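Local coordinates for protein putative cytochrome P450 120 (Synechocystis sp., PDB 2VE3) that binds retinoic acid close to its heme and probably works as a monooxygenase that uses molecular oxygen to oxidise its substrate, at residues 82-85 / 86-90; 175-178 / 179-183; 191-194 / 195-199. All coordinates share one frame; numbering follows the deposited sequence.

Contact 1. Residues 82-85 / 86-90; sequences LSTR and ILLGP
From Leu82 to Leu88 the backbone winds as alpha-helix, and the N-H groups of residues 86 to 89 bond to the carbonyl four residues back, from the nearly straight Ile86 N to Leu82 O (3.2 Å, 172°) to the last of the series, Gly89 N to Arg85 O (3.0 Å). On one flank Leu82 meets Ile86, methyl against methyl, with the two CD1 atoms 3.9 Å apart. Leu82 holds CG anti to the backbone N (chi1 -180°), which carries its branch to where the end of Ile86 arrives. Ile86 CG1 also lies against Leu82 O, 3.3 Å away. On another flank Thr84 and Leu88 run side by side in the same direction, and Thr84 CG2 touches Leu88 CD1 at 4.0 Å. Between these flanks Leu87 leans back on the preceding turn, its CG 3.4 Å from Ser83 O. This short helix comes in the sequence between strand 76-79 and helix 98-109, the position of the B' helix in the cytochrome P450 fold, a region that commonly lines the substrate pocket; here Thr84 touches the bound retinoic acid. Thr84 divides its two branches accordingly: CG2 stays with Leu88, while OG1, like Ser83 OG, hydrogen-bonds to Leu181 O. Leu87 packs against Phe193 and Ser196 of helix 192-215. Arg85 bends at chi3 and returns its NE to Trp80 O, ahead of the first turn. The helix stops at Gly89, whose phi of +99° breaks the winding; a side chain at these backbone angles would be jammed against the carbonyl O of Leu88 and would also crowd Pro90 CD.

Contact 2. Residues 175-178 / 179-183; sequences ETYI and QGLFS. With REA (retinoic acid), chain D.
The Tyr177 ring takes Leu181 obliquely, with CE2 4.2 Å from Leu181 CD1, and the other branch of that leucine, CD2, sits near Tyr177 OH. The Phe182 ring, one residue on, is also approached obliquely, by the polyene of retinoic acid: Phe182 CZ comes to 3.3 Å from C10 of the ligand, a close contact, and C9 lies next to it. Tyr177 reaches its place with CG anti to the backbone N (chi1 172°), and its hydroxyl bonds to Leu87 O. Ile178 adds CG1 to the apolar cluster, 4.4 Å from Leu181 CD1. Beneath these side chains the helix is coming apart. Gln179 N still bonds four residues back, to Glu175 O at 3.3 Å, but Gly180 N and Leu181 N bond only three back, to Tyr177 O and Ile178 O, each donor standing well above its carbonyl plane. A water then bridges the next step, donating to Ile178 O (2.9 Å) and accepting from Phe182 N (2.7 Å). This is the end of the F helix of the P450 fold, delivering Phe182 into the retinoic acid pocket. The ligand contact made here is carbon on carbon, so it probably adds shape and dispersion to the binding, leaving polar recognition to other residues such as Gln345, whose NE2 bonds to retinoic acid.

Contact 3. Residues 191-194 / 195-199; sequences TLFG and KSQRA
Gln197 lies over the ring of Phe193, one turn back on the same helix. Its CG stands above a ring face, 4.0 Å from the centroid and 17° off the normal, a CH-pi contact displaced toward the rim. Beyond CG the amide stacks on the ring with the planes 30° apart, and Gln197 CD comes within 3.3 Å of Phe193 CE2. The amide nitrogen NE2 ends 3.4 Å from Gly194 CA. Phe193 holds CG anti to its backbone N (chi1 -179°), and Gln197 stretches out from CG, which lays amide on ring. Replacing Gln197 with an alanine would probably uncover that face of Phe193 and leave the ring less restrained in its rotation.

Below this pair, Gln197 N bonds to Phe193 O at 2.9 Å. The first turn is fixed by an N-cap: Thr191 OG1 accepts from Gly194 N (3.0 Å), while the hydroxyl itself faces Ile186 O and Leu188 O in the preceding loop, which can share its one proton. Lys195 lays its CG against Thr191 O at 3.2 Å, its N bonding to that carbonyl. Farther out, Phe193 reaches Ser83, Ile86 and Leu87 of helix 82-88, and Ser196 OG is bonded to the carbonyls Thr176 O and Tyr177 O of helix 170-181. This is the start of the G helix of the P450 fold, where an aromatic ring turned toward helix 82-88 is covered partly by a polar side chain; the contact is probably carried mainly by dispersion and the CH-pi interaction, with the polar amide atoms reaching the ring rim.

Overall arrangement
The three contacts follow one another along the chain, each within one short helical run: contact 1 on helix 82-88, contact 2 at the end of helix 170-181, contact 3 at the start of helix 192-215. Contacts 2 and 3 have centres about 7 Å apart, so the two consecutive helices, F and G in P450 terms, pack where the connecting loop turns back. Contact 1 lies about 11 Å from contact 2 and 12 Å from contact 3, between centres, with Leu87 touching residues of both the other contacts. They lie on one side of the retinoic acid site: contacts 1 and 2 supply residues that meet the ligand, and contact 3 packs behind them.

Contact 1. Residues 82-85 / 86-90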
loop_
_atom_site.group_PDB
_atom_site.type_symbol
_atom_site.label_atom_id
_atom_site.label_comp_id
_atom_site.label_asym_id
_atom_site.label_seq_id
_atom_site.Cartn_x
_atom_site.Cartn_y
_atom_site.Cartn_z
ATOM N N LEU A 82 -4.072 -4.244 16.994
ATOM C CA LEU A 82 -5.429 -4.575 17.452
ATOM C C LEU A 82 -6.544 -3.800 16.735
ATOM O O LEU A 82 -7.582 -4.379 16.377
ATOM C CB LEU A 82 -5.558 -4.398 18.991
ATOM C CG LEU A 82 -6.955 -4.737 19.552
ATOM C CD1 LEU A 82 -7.345 -6.171 19.195
ATOM C CD2 LEU A 82 -7.094 -4.496 21.058
ATOM N N SER A 83 -6.334 -2.496 16.555
ATOM C CA SER A 83 -7.271 -1.639 15.841
ATOM C C SER A 83 -7.473 -2.089 14.390
ATOM O O SER A 83 -8.600 -2.121 13.902
ATOM C CB SER A 83 -6.779 -0.192 15.864
ATOM O OG SER A 83 -5.488 -0.094 15.274
ATOM N N THR A 84 -6.370 -2.419 13.714
ATOM C CA THR A 84 -6.393 -2.855 12.309
ATOM C C THR A 84 -7.169 -4.159 12.137
ATOM O O THR A 84 -7.973 -4.286 11.221
ATOM C CB THR A 84 -4.962 -3.074 11.743
ATOM O OG1 THR A 84 -4.061 -2.123 12.312
ATOM C CG2 THR A 84 -4.953 -2.964 10.214
ATOM N N ARG A 85 -6.918 -5.115 13.021
ATOM C CA ARG A 85 -7.573 -6.411 12.941
ATOM C C ARG A 85 -9.080 -6.298 13.078
ATOM O O ARG A 85 -9.799 -6.809 12.237
ATOM C CB ARG A 85 -6.981 -7.390 13.962
ATOM C CG ARG A 85 -5.724 -8.079 13.431
ATOM C CD ARG A 85 -5.188 -9.135 14.383
ATOM N NE ARG A 85 -4.586 -8.515 15.555
ATOM C CZ ARG A 85 -5.108 -8.559 16.778
ATOM N NH1 ARG A 85 -6.249 -9.212 17.001
ATOM N NH2 ARG A 85 -4.481 -7.951 17.776
ATOM N N ILE A 86 -9.539 -5.571 14.102
ATOM C CA ILE A 86 -10.965 -5.324 14.345
ATOM C C ILE A 86 -11.662 -4.658 13.156
ATOM O O ILE A 86 -12.763 -5.056 12.769
ATOM C CB ILE A 86 -11.192 -4.463 15.645
ATOM C CG1 ILE A 86 -10.701 -5.226 16.881
ATOM C CG2 ILE A 86 -12.650 -4.066 15.778
ATOM C CD1 ILE A 86 -10.741 -4.445 18.201
ATOM N N LEU A 87 -11.008 -3.662 12.565
ATOM C CA LEU A 87 -11.590 -2.881 11.471
ATOM C C LEU A 87 -11.562 -3.570 10.104
ATOM O O LEU A 87 -12.428 -3.310 9.262
ATOM C CB LEU A 87 -10.941 -1.489 11.400
ATOM C CG LEU A 87 -11.318 -0.572 12.579
ATOM C CD1 LEU A 87 -10.366 0.608 12.702
ATOM C CD2 LEU A 87 -12.743 -0.093 12.427
ATOM N N LEU A 88 -10.563 -4.419 9.881
ATOM C CA LEU A 88 -10.510 -5.277 8.701
ATOM C C LEU A 88 -11.567 -6.380 8.739
ATOM O O LEU A 88 -12.160 -6.706 7.711
ATOM C CB LEU A 88 -9.129 -5.930 8.578
ATOM C CG LEU A 88 -7.953 -5.151 7.991
ATOM C CD1 LEU A 88 -6.695 -5.981 8.206
ATOM C CD2 LEU A 88 -8.196 -4.923 6.520
ATOM N N GLY A 89 -11.778 -6.959 9.923
ATOM C CA GLY A 89 -12.715 -8.054 10.107
ATOM C C GLY A 89 -12.033 -9.410 10.136
ATOM O O GLY A 89 -10.920 -9.564 9.598
ATOM N N PRO A 90 -12.695 -10.416 10.746
ATOM C CA PRO A 90 -12.111 -11.757 10.832
ATOM C C PRO A 90 -12.095 -12.511 9.491
ATOM O O PRO A 90 -11.393 -13.505 9.348
ATOM C CB PRO A 90 -13.020 -12.474 11.847
ATOM C CG PRO A 90 -14.346 -11.822 11.701
ATOM C CD PRO A 90 -14.027 -10.349 11.383
#

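Contact 2. Residues 175-178 / 179-183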
loop_
_atom_site.group_PDB
_atom_site.type_symbol
_atom_site.label_atom_id
_atom_site.label_comp_id
_atom_site.label_asym_id
_atom_site.label_seq_id
_atom_site.Cartn_x
_atom_site.Cartn_y
_atom_site.Cartn_z
ATOM N N GLU A 175 -12.817 7.380 4.098
ATOM C CA GLU A 175 -11.830 8.307 4.642
ATOM C C GLU A 175 -11.789 8.262 6.160
ATOM O O GLU A 175 -10.711 8.237 6.760
ATOM C CB GLU A 175 -12.094 9.725 4.121
ATOM C CG GLU A 175 -12.020 9.798 2.606
ATOM C CD GLU A 175 -10.602 9.580 2.086
ATOM O OE1 GLU A 175 -10.256 8.449 1.640
ATOM O OE2 GLU A 175 -9.829 10.553 2.139
ATOM N N THR A 176 -12.980 8.222 6.763
ATOM C CA THR A 176 -13.146 8.026 8.202
ATOM C C THR A 176 -12.708 6.617 8.672
ATOM O O THR A 176 -12.032 6.472 9.688
ATOM C CB THR A 176 -14.623 8.275 8.591
ATOM O OG1 THR A 176 -15.022 9.551 8.072
ATOM C CG2 THR A 176 -14.806 8.263 10.087
ATOM N N TYR A 177 -13.115 5.589 7.935
ATOM C CA TYR A 177 -12.678 4.211 8.189
ATOM C C TYR A 177 -11.132 4.124 8.247
ATOM O O TYR A 177 -10.565 3.666 9.233
ATOM C CB TYR A 177 -13.263 3.301 7.105
ATOM C CG TYR A 177 -12.759 1.876 7.115
ATOM C CD1 TYR A 177 -13.237 0.954 8.041
ATOM C CD2 TYR A 177 -11.805 1.449 6.186
ATOM C CE1 TYR A 177 -12.769 -0.339 8.058
ATOM C CE2 TYR A 177 -11.338 0.149 6.195
ATOM C CZ TYR A 177 -11.816 -0.736 7.138
ATOM O OH TYR A 177 -11.361 -2.038 7.145
ATOM N N ILE A 178 -10.473 4.614 7.204
ATOM C CA ILE A 178 -9.005 4.639 7.112
ATOM C C ILE A 178 -8.293 5.325 8.300
ATOM O O ILE A 178 -7.305 4.794 8.822
ATOM C CB ILE A 178 -8.542 5.243 5.762
ATOM C CG1 ILE A 178 -8.887 4.287 4.612
ATOM C CG2 ILE A 178 -7.036 5.561 5.784
ATOM C CD1 ILE A 178 -8.568 4.843 3.219
ATOM N N GLN A 179 -8.816 6.468 8.749
ATOM C CA GLN A 179 -8.193 7.246 9.835
ATOM C C GLN A 179 -8.065 6.491 11.164
ATOM O O GLN A 179 -7.195 6.811 11.978
ATOM C CB GLN A 179 -8.898 8.600 10.027
ATOM C CG GLN A 179 -8.439 9.690 9.040
ATOM C CD GLN A 179 -9.037 11.099 9.308
ATOM O OE1 GLN A 179 -8.826 12.026 8.522
ATOM N NE2 GLN A 179 -9.755 11.258 10.411
ATOM N N GLY A 180 -8.905 5.464 11.362
ATOM C CA GLY A 180 -8.877 4.675 12.590
ATOM C C GLY A 180 -8.118 3.372 12.515
ATOM O O GLY A 180 -7.932 2.724 13.533
ATOM N N LEU A 181 -7.690 2.971 11.312
ATOM C CA LEU A 181 -7.009 1.688 11.103
ATOM C C LEU A 181 -5.770 1.515 11.990
ATOM O O LEU A 181 -5.574 0.451 12.609
ATOM C CB LEU A 181 -6.642 1.497 9.620
ATOM C CG LEU A 181 -7.720 0.877 8.722
ATOM C CD1 LEU A 181 -7.400 1.153 7.271
ATOM C CD2 LEU A 181 -7.899 -0.629 8.979
ATOM N N PHE A 182 -4.948 2.559 12.060
ATOM C CA PHE A 182 -3.833 2.578 13.008
ATOM C C PHE A 182 -4.068 3.684 14.037
ATOM O O PHE A 182 -3.754 4.849 13.806
ATOM C CB PHE A 182 -2.488 2.699 12.285
ATOM C CG PHE A 182 -2.174 1.515 11.390
ATOM C CD1 PHE A 182 -1.320 0.502 11.825
ATOM C CD2 PHE A 182 -2.736 1.407 10.124
ATOM C CE1 PHE A 182 -1.026 -0.595 10.999
ATOM C CE2 PHE A 182 -2.445 0.304 9.292
ATOM C CZ PHE A 182 -1.597 -0.694 9.743
ATOM N N SER A 183 -4.671 3.281 15.154
ATOM C CA SER A 183 -5.115 4.186 16.221
ATOM C C SER A 183 -5.275 3.417 17.531
ATOM O O SER A 183 -5.172 2.179 17.557
ATOM C CB SER A 183 -6.450 4.851 15.844
ATOM O OG SER A 183 -7.470 3.878 15.722
HETATM C C1 REA D . -2.250 -3.442 3.090
HETATM C C2 REA D . -3.261 -4.545 2.791
HETATM C C3 REA D . -3.212 -5.613 3.885
HETATM C C4 REA D . -3.707 -5.029 5.206
HETATM C C5 REA D . -3.139 -3.655 5.496
HETATM C C6 REA D . -2.473 -2.908 4.517
HETATM C C7 REA D . -1.986 -1.571 4.881
HETATM C C8 REA D . -0.763 -1.435 5.673
HETATM C C9 REA D . -0.386 -0.090 6.154
HETATM C C10 REA D . 0.529 -0.059 7.275
HETATM C C11 REA D . 1.686 0.814 7.365
HETATM C C12 REA D . 2.651 0.342 8.358
HETATM C C13 REA D . 3.257 1.216 9.361
HETATM C C14 REA D . 4.253 0.588 10.135
HETATM C C15 REA D . 5.367 1.271 10.765
HETATM C C16 REA D . -0.817 -4.002 3.002
HETATM C C17 REA D . -2.455 -2.355 2.034
HETATM C C18 REA D . -3.342 -3.099 6.884
HETATM C C19 REA D . -0.938 1.186 5.564
HETATM C C20 REA D . 2.817 2.646 9.535
HETATM O O1 REA D . 5.550 2.487 10.593
HETATM O O2 REA D . 6.150 0.635 11.487
HETATM O O HOH W 1 -4.940 4.777 10.492
#

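Contact 3. Residues 191-194 / 195-199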
loop_
_atom_site.group_PDB
_atom_site.type_symbol
_atom_site.label_atom_id
_atom_site.label_comp_id
_atom_site.label_asym_id
_atom_site.label_seq_id
_atom_site.Cartn_x
_atom_site.Cartn_y
_atom_site.Cartn_z
ATOM N N THR A 191 -13.536 9.047 19.375
ATOM C CA THR A 191 -12.168 8.650 19.043
ATOM C C THR A 191 -12.100 8.376 17.545
ATOM O O THR A 191 -13.121 8.141 16.910
ATOM C CB THR A 191 -11.712 7.370 19.819
ATOM O OG1 THR A 191 -12.597 6.277 19.532
ATOM C CG2 THR A 191 -11.683 7.606 21.331
ATOM N N LEU A 192 -10.901 8.416 16.977
ATOM C CA LEU A 192 -10.727 8.082 15.571
ATOM C C LEU A 192 -11.193 6.638 15.336
ATOM O O LEU A 192 -11.864 6.351 14.344
ATOM C CB LEU A 192 -9.268 8.281 15.148
ATOM C CG LEU A 192 -8.744 9.724 15.242
ATOM C CD1 LEU A 192 -7.268 9.759 14.959
ATOM C CD2 LEU A 192 -9.492 10.692 14.328
ATOM N N PHE A 193 -10.868 5.762 16.284
ATOM C CA PHE A 193 -11.249 4.350 16.240
ATOM C C PHE A 193 -12.750 4.085 16.222
ATOM O O PHE A 193 -13.219 3.322 15.384
ATOM C CB PHE A 193 -10.612 3.567 17.384
ATOM C CG PHE A 193 -10.947 2.096 17.362
ATOM C CD1 PHE A 193 -10.457 1.274 16.347
ATOM C CD2 PHE A 193 -11.753 1.540 18.343
ATOM C CE1 PHE A 193 -10.771 -0.093 16.313
ATOM C CE2 PHE A 193 -12.059 0.176 18.329
ATOM C CZ PHE A 193 -11.568 -0.648 17.309
ATOM N N GLY A 194 -13.499 4.688 17.149
ATOM C CA GLY A 194 -14.972 4.518 17.186
ATOM C C GLY A 194 -15.670 5.081 15.957
ATOM O O GLY A 194 -16.683 4.552 15.502
ATOM N N LYS A 195 -15.146 6.185 15.429
ATOM C CA LYS A 195 -15.678 6.746 14.199
ATOM C C LYS A 195 -15.421 5.817 13.013
ATOM O O LYS A 195 -16.215 5.778 12.068
ATOM C CB LYS A 195 -15.076 8.133 13.920
ATOM C CG LYS A 195 -15.384 9.187 14.976
ATOM C CD LYS A 195 -15.226 10.593 14.396
ATOM C CE LYS A 195 -16.485 10.993 13.642
ATOM N NZ LYS A 195 -16.207 11.648 12.331
ATOM N N SER A 196 -14.298 5.092 13.051
ATOM C CA SER A 196 -13.953 4.154 11.991
ATOM C C SER A 196 -14.786 2.898 12.118
ATOM O O SER A 196 -15.110 2.264 11.123
ATOM C CB SER A 196 -12.462 3.788 12.032
ATOM O OG SER A 196 -11.690 4.822 11.430
ATOM N N GLN A 197 -15.108 2.546 13.356
ATOM C CA GLN A 197 -16.003 1.435 13.647
ATOM C C GLN A 197 -17.379 1.660 13.045
ATOM O O GLN A 197 -17.968 0.739 12.490
ATOM C CB GLN A 197 -16.130 1.223 15.152
ATOM C CG GLN A 197 -14.926 0.587 15.779
ATOM C CD GLN A 197 -15.137 0.272 17.239
ATOM O OE1 GLN A 197 -15.089 -0.882 17.636
ATOM N NE2 GLN A 197 -15.376 1.291 18.045
ATOM N N ARG A 198 -17.866 2.893 13.162
ATOM C CA ARG A 198 -19.167 3.310 12.661
ATOM C C ARG A 198 -19.121 3.420 11.138
ATOM O O ARG A 198 -20.067 3.028 10.444
ATOM C CB ARG A 198 -19.583 4.642 13.343
ATOM C CG ARG A 198 -20.748 5.405 12.687
ATOM C CD ARG A 198 -22.127 4.899 13.135
ATOM N NE ARG A 198 -23.205 5.546 12.389
ATOM C CZ ARG A 198 -24.421 5.034 12.222
ATOM N NH1 ARG A 198 -24.736 3.866 12.759
ATOM N NH2 ARG A 198 -25.328 5.699 11.513
ATOM N N ALA A 199 -18.001 3.924 10.628
ATOM C CA ALA A 199 -17.739 3.975 9.185
ATOM C C ALA A 199 -17.813 2.566 8.597
ATOM O O ALA A 199 -18.485 2.352 7.592
ATOM C CB ALA A 199 -16.378 4.605 8.911
#